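Local coordinates for protein acyl-CoA dehydrogenase (Mycobacterium thermoresistibile, PDB 3PFD) that binds reduced flavin adenine dinucleotide and probably oxidises 2,3-saturated acyl-CoA esters to the corresponding 2,3-dehydroacyl-CoA products, at residues C[58-62]-C[63-67]; C[92-95]-C[96-99]. All coordinates share one frame; numbering follows the deposited sequence.

Contact 1. Residues C[58-62]-C[63-67]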
ATOM      1  N   ALA C  58      -4.858  40.162   0.507  1.00 29.08           N
ATOM      2  CA  ALA C  58      -4.501  39.949  -0.890  1.00 29.23           C
ATOM      3  C   ALA C  58      -5.641  39.269  -1.657  1.00 29.26           C
ATOM      4  O   ALA C  58      -5.972  39.667  -2.775  1.00 28.94           O
ATOM      5  CB  ALA C  58      -3.226  39.133  -0.978  1.00 29.07           C
ATOM      6  N   LEU C  59      -6.249  38.259  -1.041  1.00 28.65           N
ATOM      7  CA  LEU C  59      -7.348  37.542  -1.676  1.00 29.34           C
ATOM      8  C   LEU C  59      -8.561  38.462  -1.855  1.00 30.63           C
ATOM      9  O   LEU C  59      -9.120  38.516  -2.943  1.00 31.06           O
ATOM     10  CB  LEU C  59      -7.689  36.237  -0.922  1.00 27.81           C
ATOM     11  CG  LEU C  59      -6.635  35.102  -0.960  1.00 26.98           C
ATOM     12  CD1 LEU C  59      -6.902  34.023   0.102  1.00 22.79           C
ATOM     13  CD2 LEU C  59      -6.497  34.434  -2.344  1.00 24.19           C
ATOM     14  N   ASN C  60      -8.928  39.200  -0.796  1.00 31.62           N
ATOM     15  CA  ASN C  60     -10.058  40.133  -0.806  1.00 32.96           C
ATOM     16  C   ASN C  60      -9.897  41.228  -1.862  1.00 35.09           C
ATOM     17  O   ASN C  60     -10.840  41.522  -2.612  1.00 36.35           O
ATOM     18  CB  ASN C  60     -10.243  40.807   0.578  1.00 32.85           C
ATOM     19  CG  ASN C  60     -10.956  39.921   1.597  1.00 31.00           C
ATOM     20  OD1 ASN C  60     -11.610  38.931   1.255  1.00 31.30           O
ATOM     21  ND2 ASN C  60     -10.837  40.289   2.864  1.00 28.71           N
ATOM     22  N   SER C  61      -8.714  41.838  -1.916  1.00 35.60           N
ATOM     23  CA  SER C  61      -8.504  42.975  -2.810  1.00 37.10           C
ATOM     24  C   SER C  61      -8.259  42.587  -4.277  1.00 37.10           C
ATOM     25  O   SER C  61      -8.527  43.376  -5.172  1.00 38.01           O
ATOM     26  CB  SER C  61      -7.425  43.923  -2.271  1.00 37.53           C
ATOM     27  OG  SER C  61      -6.125  43.389  -2.435  1.00 39.81           O
ATOM     28  N   SER C  62      -7.771  41.380  -4.539  1.00 36.13           N
ATOM     29  CA  SER C  62      -7.688  40.922  -5.918  1.00 35.93           C
ATOM     30  C   SER C  62      -8.953  40.143  -6.337  1.00 35.20           C
ATOM     31  O   SER C  62      -9.016  39.620  -7.448  1.00 35.23           O
ATOM     32  CB  SER C  62      -6.444  40.083  -6.131  1.00 35.53           C
ATOM     33  OG  SER C  62      -6.613  38.829  -5.482  1.00 38.69           O
ATOM     34  N   GLY C  63      -9.947  40.077  -5.445  1.00 34.18           N
ATOM     35  CA  GLY C  63     -11.219  39.409  -5.726  1.00 33.60           C
ATOM     36  C   GLY C  63     -11.138  37.896  -5.867  1.00 32.13           C
ATOM     37  O   GLY C  63     -11.911  37.316  -6.602  1.00 31.99           O
ATOM     38  N   PHE C  64     -10.203  37.266  -5.160  1.00 31.43           N
ATOM     39  CA  PHE C  64     -10.038  35.807  -5.200  1.00 30.88           C
ATOM     40  C   PHE C  64     -10.635  35.052  -4.011  1.00 30.04           C
ATOM     41  O   PHE C  64     -10.498  33.833  -3.921  1.00 29.54           O
ATOM     42  CB  PHE C  64      -8.561  35.425  -5.381  1.00 30.47           C
ATOM     43  CG  PHE C  64      -8.121  35.401  -6.812  1.00 32.79           C
ATOM     44  CD1 PHE C  64      -8.631  34.453  -7.698  1.00 33.14           C
ATOM     45  CD2 PHE C  64      -7.202  36.328  -7.290  1.00 34.49           C
ATOM     46  CE1 PHE C  64      -8.236  34.438  -9.028  1.00 33.86           C
ATOM     47  CE2 PHE C  64      -6.796  36.306  -8.616  1.00 34.62           C
ATOM     48  CZ  PHE C  64      -7.320  35.358  -9.488  1.00 33.97           C
ATOM     49  N   SER C  65     -11.345  35.753  -3.131  1.00 29.97           N
ATOM     50  CA  SER C  65     -11.719  35.152  -1.853  1.00 29.24           C
ATOM     51  C   SER C  65     -13.008  34.336  -1.863  1.00 28.63           C
ATOM     52  O   SER C  65     -13.220  33.508  -0.969  1.00 27.90           O
ATOM     53  CB  SER C  65     -11.777  36.213  -0.763  1.00 29.48           C
ATOM     54  OG  SER C  65     -12.937  36.993  -0.926  1.00 32.68           O
ATOM     55  N   ALA C  66     -13.882  34.580  -2.838  1.00 28.13           N
ATOM     56  CA  ALA C  66     -15.151  33.847  -2.904  1.00 27.69           C
ATOM     57  C   ALA C  66     -15.727  33.881  -4.320  1.00 27.68           C
ATOM     58  O   ALA C  66     -16.861  34.367  -4.531  1.00 27.62           O
ATOM     59  CB  ALA C  66     -16.161  34.429  -1.872  1.00 27.68           C
ATOM     60  N   ILE C  67     -14.951  33.376  -5.285  1.00 26.87           N
ATOM     61  CA  ILE C  67     -15.291  33.557  -6.705  1.00 27.37           C
ATOM     62  C   ILE C  67     -16.536  32.799  -7.166  1.00 27.21           C
ATOM     63  O   ILE C  67     -17.042  33.059  -8.248  1.00 27.62           O
ATOM     64  CB  ILE C  67     -14.106  33.266  -7.654  1.00 27.39           C
ATOM     65  CG1 ILE C  67     -13.795  31.766  -7.701  1.00 26.40           C
ATOM     66  CG2 ILE C  67     -12.884  34.114  -7.258  1.00 27.89           C
ATOM     67  CD1 ILE C  67     -12.589  31.422  -8.543  1.00 25.81           C
TER
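A chi1 of 72° holds Ser62 OG between its own backbone N and carbonyl carbon, folded back over the last helical turn and beside the Phe64 ring. From there Ser62 OG donates a hydrogen bond to Ala58 O (2.9 Å), which also takes one from Ser62 N (3.0 Å). The two donors come from opposite faces of that carbonyl's plane, so both the position of the serine and the rotation of its hydroxyl are constrained. The hydroxyl oxygen also meets the ring at its edge, near the ring plane, with Ser62 OG 3.1 Å from Phe64 CD2.

The backbone reverses at Gly63, whose phi is +68°. Phe64 N then donates a hydrogen bond to Leu59 O (2.8 Å, N-H...O angle 151°), while Gly63 N makes a weak one to Asn60 O (3.3 Å). On the apolar side Leu59 CD2 rests against Phe64 CB at 3.8 Å, the two side chains crossing at about a right angle; Leu59 continues onto Val90, Ile100 and Pro101. A weak polar clasp lies farther along, where Ser65 OG donates to Asn60 OD1 (3.2 Å).

Positive phi at the first non-helical residue, with two bonds returning to the final turn, defines a Schellman motif, here closing helix 53-61 in the helical N-terminal domain of an acyl-CoA dehydrogenase.

Contact 2. Residues C[92-95]-C[96-99]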
ATOM      1  N   ARG C  92      -1.310  24.998  -2.045  1.00 14.38           N
ATOM      2  CA  ARG C  92       0.058  24.718  -2.475  1.00 15.13           C
ATOM      3  C   ARG C  92       1.079  25.495  -1.656  1.00 15.50           C
ATOM      4  O   ARG C  92       2.216  25.015  -1.492  1.00 15.64           O
ATOM      5  CB  ARG C  92       0.217  25.081  -3.966  1.00 16.22           C
ATOM      6  CG  ARG C  92       1.499  24.615  -4.649  1.00 16.96           C
ATOM      7  CD  ARG C  92       1.421  24.796  -6.169  1.00 23.13           C
ATOM      8  NE  ARG C  92       2.762  24.735  -6.735  1.00 27.50           N
ATOM      9  CZ  ARG C  92       3.604  25.773  -6.822  1.00 32.82           C
ATOM     10  NH1 ARG C  92       3.230  27.007  -6.455  1.00 31.65           N
ATOM     11  NH2 ARG C  92       4.831  25.581  -7.317  1.00 31.59           N
ATOM     12  N   VAL C  93       0.721  26.696  -1.189  1.00 15.07           N
ATOM     13  CA  VAL C  93       1.679  27.489  -0.387  1.00 15.39           C
ATOM     14  C   VAL C  93       1.264  27.681   1.081  1.00 15.77           C
ATOM     15  O   VAL C  93       2.128  27.895   1.963  1.00 15.35           O
ATOM     16  CB  VAL C  93       2.058  28.854  -1.041  1.00 16.09           C
ATOM     17  CG1 VAL C  93       2.682  28.667  -2.466  1.00 16.45           C
ATOM     18  CG2 VAL C  93       0.864  29.827  -1.081  1.00 15.78           C
ATOM     19  N   ASP C  94      -0.042  27.588   1.356  1.00 14.64           N
ATOM     20  CA  ASP C  94      -0.501  27.784   2.722  1.00 15.02           C
ATOM     21  C   ASP C  94      -1.909  27.259   2.892  1.00 14.66           C
ATOM     22  O   ASP C  94      -2.872  27.845   2.396  1.00 14.00           O
ATOM     23  CB  ASP C  94      -0.440  29.271   3.065  1.00 15.94           C
ATOM     24  CG  ASP C  94      -0.903  29.574   4.448  1.00 16.64           C
ATOM     25  OD1 ASP C  94      -1.769  28.841   4.989  1.00 18.30           O
ATOM     26  OD2 ASP C  94      -0.434  30.597   4.980  1.00 18.71           O
ATOM     27  N   CYS C  95      -2.022  26.140   3.591  1.00 14.79           N
ATOM     28  CA  CYS C  95      -3.307  25.456   3.684  1.00 14.94           C
ATOM     29  C   CYS C  95      -4.264  26.249   4.565  1.00 15.77           C
ATOM     30  O   CYS C  95      -5.446  26.365   4.224  1.00 16.38           O
ATOM     31  CB  CYS C  95      -3.122  24.029   4.176  1.00 14.34           C
ATOM     32  SG  CYS C  95      -4.586  22.970   4.112  1.00 13.12           S
ATOM     33  N   SER C  96      -3.778  26.848   5.655  1.00 15.46           N
ATOM     34  CA  SER C  96      -4.688  27.703   6.452  1.00 16.11           C
ATOM     35  C   SER C  96      -5.331  28.796   5.600  1.00 15.79           C
ATOM     36  O   SER C  96      -6.522  29.053   5.706  1.00 16.40           O
ATOM     37  CB  SER C  96      -4.013  28.295   7.681  1.00 15.16           C
ATOM     38  OG  SER C  96      -3.533  27.271   8.541  1.00 15.79           O
ATOM     39  N   ALA C  97      -4.524  29.444   4.769  1.00 16.52           N
ATOM     40  CA  ALA C  97      -5.007  30.479   3.865  1.00 16.41           C
ATOM     41  C   ALA C  97      -6.048  29.955   2.879  1.00 16.08           C
ATOM     42  O   ALA C  97      -7.038  30.651   2.598  1.00 16.05           O
ATOM     43  CB  ALA C  97      -3.818  31.141   3.120  1.00 15.96           C
ATOM     44  N   SER C  98      -5.815  28.744   2.339  1.00 15.98           N
ATOM     45  CA  SER C  98      -6.748  28.119   1.392  1.00 16.30           C
ATOM     46  C   SER C  98      -8.161  27.962   1.971  1.00 16.63           C
ATOM     47  O   SER C  98      -9.146  27.913   1.233  1.00 16.82           O
ATOM     48  CB  SER C  98      -6.219  26.752   0.865  1.00 15.35           C
ATOM     49  OG  SER C  98      -6.393  25.720   1.836  1.00 15.31           O
ATOM     50  N   LEU C  99      -8.254  27.919   3.298  1.00 16.42           N
ATOM     51  CA  LEU C  99      -9.551  27.763   3.952  1.00 16.14           C
ATOM     52  C   LEU C  99     -10.405  29.044   3.909  1.00 16.74           C
ATOM     53  O   LEU C  99     -11.597  29.007   4.225  1.00 17.23           O
ATOM     54  CB  LEU C  99      -9.359  27.251   5.388  1.00 15.43           C
ATOM     55  CG  LEU C  99      -8.956  25.768   5.502  1.00 15.72           C
ATOM     56  CD1 LEU C  99      -8.412  25.446   6.893  1.00 15.08           C
ATOM     57  CD2 LEU C  99     -10.151  24.881   5.204  1.00 15.98           C
TER
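The Asp94 carboxylate accepts a hydrogen bond from the Ala97 backbone N, an N-cap at the start of helix 95-114. Its carboxylate carbon stands anti to the backbone N (chi1 180°), which brings OD1 over the first turn. The Ala97 N to Asp94 OD1 hydrogen bond measures 2.8 Å and is nearly straight, at 172° about the hydrogen. The amide reaches the oxygen from above the carboxylate plane, 59° out of it. Ser96 N is also only 2.9 Å from Asp94 OD1, but its angle is too poor for a hydrogen bond. With two first-turn amides so close, the helix end would be expected to stabilise the negative charge of the aspartate.

The tight part of the contact is this buried turn. Ala97 CB lies 3.6 Å from Asp94 CG, so the methyl packs against the carboxylate, and the backbone hydrogen bond from Ser98 N to Asp94 O (3.1 Å) starts the helical ladder. Outer packing comes from Ala42 against Asp94 and from Val90 against Ala97 and Ser98. At the far end of the turn the buried side chain of Leu99 comes to about 7 Å from the bound flavin dinucleotide.

The looser side lies upstream, where Arg92 and Val93 are partly exposed and make no contact with residues 96-99. The Arg92 guanidinium turns instead to salt bridges with Glu35 and Asp272, tying this loop to helices 24-47 and 256-280, while Val93 packs on helix 24-47.

Cys95 O receives a weak hydrogen bond from Leu99 N (3.3 Å) and a shorter one from a side chain: Ser98 OG, which is also hydrogen-bonded to Gln262 NE2, donates to Cys95 O at 2.6 Å, in the carbonyl plane and on a lone pair.

Contact 1 closes helix 53-61 and contact 2 opens helix 95-114, with helix 80-91 between them in sequence; all four segments belong to the N-terminal domain of the family. The centres of the two contacts are about 14 Å apart, and they meet directly where Leu59 CD1 packs 4.2 Å from Ala97 O. Helices 24-47 and 80-91 both touch side chains of each contact, and Ser65 O is hydrogen-bonded to Asn104 of helix 95-114. The two helix ends are thus fastened within one helical bundle. Contact 2 is the deeper: its centre lies about 10 Å from the centre of the chain, and it joins the bundle to the C-terminal helices.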